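Local coordinates for protein glutamate--cysteine ligase GshA (Methylobacillus flagellatus KT, PDB 3K1T) that probably acts as a ligase, thought to join glutamate to cysteine to form gamma-glutamylcysteine, at residues W32-W37 with R410-L414; G41-Y45 with M348-F352. The contacts are given in a common frame with arbitrary orientation. Residues are numbered along the deposited sequence.

Contact 1: residues W32-W37 with R410-L414; sequences WFRSQW and RLALL
This is a buried helix-helix contact in which helices 26-40 and 398-421, from near the two ends of the chain, run side by side in the same direction, held apart by large aromatic side chains. The short axes approach to 11.6 Å, with 20° between their N-to-C directions (signed crossing angle 20°); Phe33 lies nearest Arg410 (CA-CA 8.4 Å) and Gln36 nearest Leu414 (CA-CA 7.7 Å). Both segments are regular alpha helix, with i to i+4 bonds such as Trp37 N to Phe33 O, 2.9 Å. Phe33 (chi1 m) reaches across to Arg410, which, in the m, t, m conformation for chi1 to chi3, lays its guanidinium on the ring, planes at 26°, centres 4.4 Å apart: an off-centre cation-pi stack, with Arg410 CZ 4.3 Å from the Phe33 ring centroid. Leu414 (chi1 t, chi2 p) fills the space between the indoles: its CD2 meets Trp32 CH2 and Gln36 CG, both at 3.7 Å, and its CD1 lies 3.9 Å from Trp37 CZ3. Trp32 (chi1 t) also puts CZ3 3.8 Å from Leu411 CD2, while Trp37 (chi1 m) sets CH2 3.8 Å from Leu413 CD2. Outside the segments, Trp32 NE1 hydrogen-bonds to Glu221 of helix 210-226, and Arg410 NH1 forms a salt bridge with Glu30. The 414 Å² interface is thus mainly apolar, and its one buried charge meets both an aromatic ring and a carboxylate, so the guanidinium can lie inside the fold without being left uncompensated.

Contact 2: residues G41-Y45 with M348-F352; sequences GAPFY and MMDHF
Phe44 (chi1 t) overlaps the end of selenomethionine Met349, CE2 to CE 3.8 Å, where the loop after helix 26-40 enters the antiparallel sheet at a beta hairpin. Residues 348-349 end one hairpin strand, and Met349 to Phe352 form its type II' turn, with Asp350 at positive phi (50/-139) and hydrogen bonds Met349 N to Phe352 O (3.1 Å) and Phe352 N to Met349 O (3.0 Å). Gly41, also at positive phi (71/-165), leaves the helix. Tyr45 and Met349 are an antiparallel non-hydrogen-bonded pair, Tyr45 CA to Met349 CA 4.3 Å, their side chains on the same face of the sheet. Just beyond it, Asp350 N donates to Phe44 O (3.0 Å, 165°). Ala42 CB lies 3.8 Å from His351 CB. Asp350 OD2 forms a salt bridge with Lys90 of helix 77-91, and His351 NE2 hydrogen-bonds to Glu89 of the second subunit. Two waters bridge loop and turn: one donates to Ala42 O (2.8 Å) and Asp350 OD1 (2.5 Å), the other to Pro43 O (2.9 Å) and Asp350 O (2.8 Å).

Contacts 1 and 2 lie with centres about 10 Å apart, on the same side of the chain's centre. Along the sequence, helix 26-40 is followed directly by loop 41-44 and strand 45-52; the hairpin containing 348-352 comes some 300 residues later, and helix 398-421 after that, so contact 2 falls wholly within the span between the segments of contact 1. The two share a border: Trp37 stacks on His351, its CE2 3.3 Å from His351 CB, and Leu413 CD1 lies 3.7 Å from Pro43 CD. The helix pair therefore packs at the hairpin turn against the antiparallel sheet that contains strands 45-52, 340-349 and 352-361, joining early and late parts of the chain in one buried region.

Contact 1: residues W32-W37 with R410-L414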
loop_
_atom_site.group_PDB
_atom_site.type_symbol
_atom_site.label_atom_id
_atom_site.label_comp_id
_atom_site.label_asym_id
_atom_site.label_seq_id
_atom_site.Cartn_x
_atom_site.Cartn_y
_atom_site.Cartn_z
ATOM N N TRP A 32 -12.123 -4.142 -13.468
ATOM C CA TRP A 32 -12.179 -3.132 -14.533
ATOM C C TRP A 32 -11.122 -2.046 -14.312
ATOM O O TRP A 32 -10.397 -1.680 -15.240
ATOM C CB TRP A 32 -13.594 -2.550 -14.615
ATOM C CG TRP A 32 -13.781 -1.509 -15.683
ATOM C CD1 TRP A 32 -14.130 -1.730 -16.980
ATOM C CD2 TRP A 32 -13.666 -0.093 -15.532
ATOM N NE1 TRP A 32 -14.232 -0.554 -17.651
ATOM C CE2 TRP A 32 -13.945 0.478 -16.794
ATOM C CE3 TRP A 32 -13.347 0.748 -14.465
ATOM C CZ2 TRP A 32 -13.931 1.852 -17.012
ATOM C CZ3 TRP A 32 -13.361 2.106 -14.671
ATOM C CH2 TRP A 32 -13.647 2.652 -15.950
ATOM N N PHE A 33 -10.998 -1.540 -13.088
ATOM C CA PHE A 33 -9.979 -0.523 -12.827
ATOM C C PHE A 33 -8.587 -1.065 -13.135
ATOM O O PHE A 33 -7.766 -0.380 -13.760
ATOM C CB PHE A 33 -10.020 -0.055 -11.365
ATOM C CG PHE A 33 -10.987 1.081 -11.089
ATOM C CD1 PHE A 33 -10.823 2.318 -11.697
ATOM C CD2 PHE A 33 -12.041 0.908 -10.194
ATOM C CE1 PHE A 33 -11.688 3.359 -11.437
ATOM C CE2 PHE A 33 -12.910 1.967 -9.908
ATOM C CZ PHE A 33 -12.721 3.187 -10.542
ATOM N N ARG A 34 -8.292 -2.289 -12.696
ATOM C CA ARG A 34 -6.979 -2.869 -13.022
ATOM C C ARG A 34 -6.721 -2.916 -14.528
ATOM O O ARG A 34 -5.596 -2.582 -14.948
ATOM C CB ARG A 34 -6.771 -4.253 -12.400
ATOM C CG ARG A 34 -6.381 -4.144 -10.925
ATOM C CD ARG A 34 -6.002 -5.518 -10.372
ATOM N NE ARG A 34 -7.122 -6.375 -10.060
ATOM C CZ ARG A 34 -7.699 -6.412 -8.847
ATOM N NH1 ARG A 34 -7.274 -5.632 -7.850
ATOM N NH2 ARG A 34 -8.690 -7.221 -8.654
ATOM N N SER A 35 -7.726 -3.295 -15.337
ATOM C CA SER A 35 -7.560 -3.242 -16.784
ATOM C C SER A 35 -7.243 -1.813 -17.256
ATOM O O SER A 35 -6.390 -1.634 -18.129
ATOM C CB SER A 35 -8.796 -3.755 -17.523
ATOM O OG SER A 35 -9.003 -5.086 -17.141
ATOM N N GLN A 36 -7.912 -0.811 -16.676
ATOM C CA GLN A 36 -7.663 0.581 -17.079
ATOM C C GLN A 36 -6.251 1.057 -16.756
ATOM O O GLN A 36 -5.581 1.686 -17.601
ATOM C CB GLN A 36 -8.707 1.555 -16.501
ATOM C CG GLN A 36 -10.171 1.151 -16.798
ATOM C CD GLN A 36 -10.419 0.893 -18.245
ATOM O OE1 GLN A 36 -10.148 1.741 -19.076
ATOM N NE2 GLN A 36 -10.915 -0.301 -18.561
ATOM N N TRP A 37 -5.772 0.747 -15.558
ATOM C CA TRP A 37 -4.440 1.194 -15.143
ATOM C C TRP A 37 -3.343 0.491 -15.971
ATOM O O TRP A 37 -2.309 1.111 -16.225
ATOM C CB TRP A 37 -4.173 0.974 -13.649
ATOM C CG TRP A 37 -5.255 1.519 -12.718
ATOM C CD1 TRP A 37 -5.910 0.835 -11.736
ATOM C CD2 TRP A 37 -5.768 2.842 -12.691
ATOM N NE1 TRP A 37 -6.827 1.646 -11.139
ATOM C CE2 TRP A 37 -6.769 2.882 -11.702
ATOM C CE3 TRP A 37 -5.527 3.985 -13.446
ATOM C CZ2 TRP A 37 -7.495 4.028 -11.423
ATOM C CZ3 TRP A 37 -6.231 5.155 -13.131
ATOM C CH2 TRP A 37 -7.215 5.145 -12.149
ATOM N N ARG A 410 -11.527 7.702 -8.178
ATOM C CA ARG A 410 -10.721 6.954 -9.133
ATOM C C ARG A 410 -11.208 7.083 -10.606
ATOM O O ARG A 410 -10.399 7.047 -11.520
ATOM C CB ARG A 410 -10.569 5.498 -8.704
ATOM C CG ARG A 410 -9.591 5.328 -7.493
ATOM C CD ARG A 410 -9.470 3.871 -7.126
ATOM N NE ARG A 410 -10.708 3.367 -6.524
ATOM C CZ ARG A 410 -11.085 2.074 -6.530
ATOM N NH1 ARG A 410 -10.309 1.108 -7.035
ATOM N NH2 ARG A 410 -12.199 1.716 -5.947
ATOM N N LEU A 411 -12.502 7.229 -10.834
ATOM C CA LEU A 411 -13.007 7.547 -12.191
ATOM C C LEU A 411 -12.477 8.894 -12.651
ATOM O O LEU A 411 -12.039 9.035 -13.798
ATOM C CB LEU A 411 -14.541 7.535 -12.241
ATOM C CG LEU A 411 -15.248 6.208 -11.938
ATOM C CD1 LEU A 411 -16.806 6.462 -11.887
ATOM C CD2 LEU A 411 -14.903 5.181 -13.009
ATOM N N ALA A 412 -12.519 9.883 -11.762
ATOM C CA ALA A 412 -11.977 11.224 -12.083
ATOM C C ALA A 412 -10.446 11.163 -12.307
ATOM O O ALA A 412 -9.910 11.825 -13.189
ATOM C CB ALA A 412 -12.334 12.227 -10.975
ATOM N N LEU A 413 -9.739 10.374 -11.505
ATOM C CA LEU A 413 -8.303 10.140 -11.726
ATOM C C LEU A 413 -7.995 9.545 -13.086
ATOM O O LEU A 413 -7.080 10.005 -13.801
ATOM C CB LEU A 413 -7.727 9.227 -10.627
ATOM C CG LEU A 413 -6.213 9.056 -10.628
ATOM C CD1 LEU A 413 -5.600 10.330 -10.071
ATOM C CD2 LEU A 413 -5.770 7.816 -9.785
ATOM N N LEU A 414 -8.761 8.532 -13.478
ATOM C CA LEU A 414 -8.585 7.897 -14.774
ATOM C C LEU A 414 -8.816 8.907 -15.917
ATOM O O LEU A 414 -8.015 8.996 -16.883
ATOM C CB LEU A 414 -9.571 6.709 -14.901
ATOM C CG LEU A 414 -9.583 5.955 -16.225
ATOM C CD1 LEU A 414 -8.156 5.428 -16.560
ATOM C CD2 LEU A 414 -10.594 4.794 -16.169
#

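Contact 2: residues G41-Y45 with M348-F352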
loop_
_atom_site.group_PDB
_atom_site.type_symbol
_atom_site.label_atom_id
_atom_site.label_comp_id
_atom_site.label_asym_id
_atom_site.label_seq_id
_atom_site.Cartn_x
_atom_site.Cartn_y
_atom_site.Cartn_z
ATOM N N GLY A 41 -1.722 3.872 -16.930
ATOM C CA GLY A 41 -0.939 4.260 -15.772
ATOM C C GLY A 41 -1.869 5.118 -14.951
ATOM O O GLY A 41 -3.088 5.119 -15.199
ATOM N N ALA A 42 -1.257 5.838 -14.011
ATOM C CA ALA A 42 -1.900 6.790 -13.123
ATOM C C ALA A 42 -0.844 7.845 -12.759
ATOM O O ALA A 42 0.380 7.581 -12.793
ATOM C CB ALA A 42 -2.429 6.110 -11.824
ATOM N N PRO A 43 -1.294 9.042 -12.371
ATOM C CA PRO A 43 -0.347 10.067 -11.949
ATOM C C PRO A 43 0.355 9.655 -10.649
ATOM O O PRO A 43 -0.132 8.776 -9.921
ATOM C CB PRO A 43 -1.239 11.303 -11.641
ATOM C CG PRO A 43 -2.551 10.983 -12.178
ATOM C CD PRO A 43 -2.684 9.515 -12.255
ATOM N N PHE A 44 1.448 10.349 -10.331
ATOM C CA PHE A 44 2.187 10.131 -9.084
ATOM C C PHE A 44 1.265 10.362 -7.872
ATOM O O PHE A 44 1.254 9.577 -6.915
ATOM C CB PHE A 44 3.427 11.082 -9.033
ATOM C CG PHE A 44 4.341 10.815 -7.879
ATOM C CD1 PHE A 44 5.387 9.910 -8.008
ATOM C CD2 PHE A 44 4.162 11.462 -6.662
ATOM C CE1 PHE A 44 6.211 9.610 -6.950
ATOM C CE2 PHE A 44 5.000 11.182 -5.589
ATOM C CZ PHE A 44 6.028 10.248 -5.734
ATOM N N TYR A 45 0.522 11.485 -7.915
ATOM C CA TYR A 45 -0.423 11.856 -6.887
ATOM C C TYR A 45 -1.553 12.724 -7.439
ATOM O O TYR A 45 -1.447 13.265 -8.546
ATOM C CB TYR A 45 0.253 12.479 -5.647
ATOM C CG TYR A 45 1.036 13.773 -5.790
ATOM C CD1 TYR A 45 1.097 14.513 -6.984
ATOM C CD2 TYR A 45 1.767 14.245 -4.699
ATOM C CE1 TYR A 45 1.873 15.699 -7.074
ATOM C CE2 TYR A 45 2.508 15.419 -4.765
ATOM C CZ TYR A 45 2.559 16.159 -5.945
ATOM O OH TYR A 45 3.302 17.332 -5.957
HETATM N N MSE A 348 -5.139 10.379 -3.585
HETATM C CA MSE A 348 -4.592 9.208 -4.218
HETATM C C MSE A 348 -3.114 9.375 -4.478
HETATM O O MSE A 348 -2.657 10.487 -4.750
HETATM C CB MSE A 348 -5.328 8.902 -5.519
HETATM C CG MSE A 348 -6.762 8.356 -5.225
HETATM SE SE MSE A 348 -8.044 8.795 -6.625
HETATM C CE MSE A 348 -8.004 10.722 -6.408
HETATM N N MSE A 349 -2.377 8.278 -4.352
HETATM C CA MSE A 349 -1.003 8.169 -4.846
HETATM C C MSE A 349 -0.922 6.925 -5.713
HETATM O O MSE A 349 -1.507 5.874 -5.376
HETATM C CB MSE A 349 -0.009 8.156 -3.674
HETATM C CG MSE A 349 -0.162 9.398 -2.827
HETATM SE SE MSE A 349 1.310 9.583 -1.514
HETATM C CE MSE A 349 2.541 10.385 -2.769
ATOM N N ASP A 350 -0.291 7.047 -6.873
ATOM C CA ASP A 350 -0.468 6.049 -7.944
ATOM C C ASP A 350 -1.995 5.878 -8.095
ATOM O O ASP A 350 -2.734 6.881 -8.002
ATOM C CB ASP A 350 0.284 4.727 -7.664
ATOM C CG ASP A 350 0.246 3.767 -8.861
ATOM O OD1 ASP A 350 0.605 4.190 -9.942
ATOM O OD2 ASP A 350 -0.173 2.620 -8.737
ATOM N N HIS A 351 -2.513 4.660 -8.275
ATOM C CA HIS A 351 -3.981 4.532 -8.432
ATOM C C HIS A 351 -4.678 4.086 -7.134
ATOM O O HIS A 351 -5.764 3.506 -7.185
ATOM C CB HIS A 351 -4.331 3.609 -9.601
ATOM C CG HIS A 351 -3.706 2.236 -9.532
ATOM N ND1 HIS A 351 -2.711 1.825 -10.405
ATOM C CD2 HIS A 351 -3.942 1.185 -8.705
ATOM C CE1 HIS A 351 -2.380 0.573 -10.121
ATOM N NE2 HIS A 351 -3.115 0.158 -9.102
ATOM N N PHE A 352 -4.068 4.350 -5.981
ATOM C CA PHE A 352 -4.597 3.911 -4.685
ATOM C C PHE A 352 -5.145 5.086 -3.895
ATOM O O PHE A 352 -4.499 6.146 -3.790
ATOM C CB PHE A 352 -3.511 3.202 -3.877
ATOM C CG PHE A 352 -3.066 1.925 -4.507
ATOM C CD1 PHE A 352 -3.966 0.854 -4.619
ATOM C CD2 PHE A 352 -1.832 1.798 -5.032
ATOM C CE1 PHE A 352 -3.569 -0.340 -5.218
ATOM C CE2 PHE A 352 -1.442 0.606 -5.674
ATOM C CZ PHE A 352 -2.327 -0.443 -5.775
HETATM O O HOH W 1 1.487 5.091 -12.147
HETATM O O HOH W 2 -2.356 9.678 -8.338
#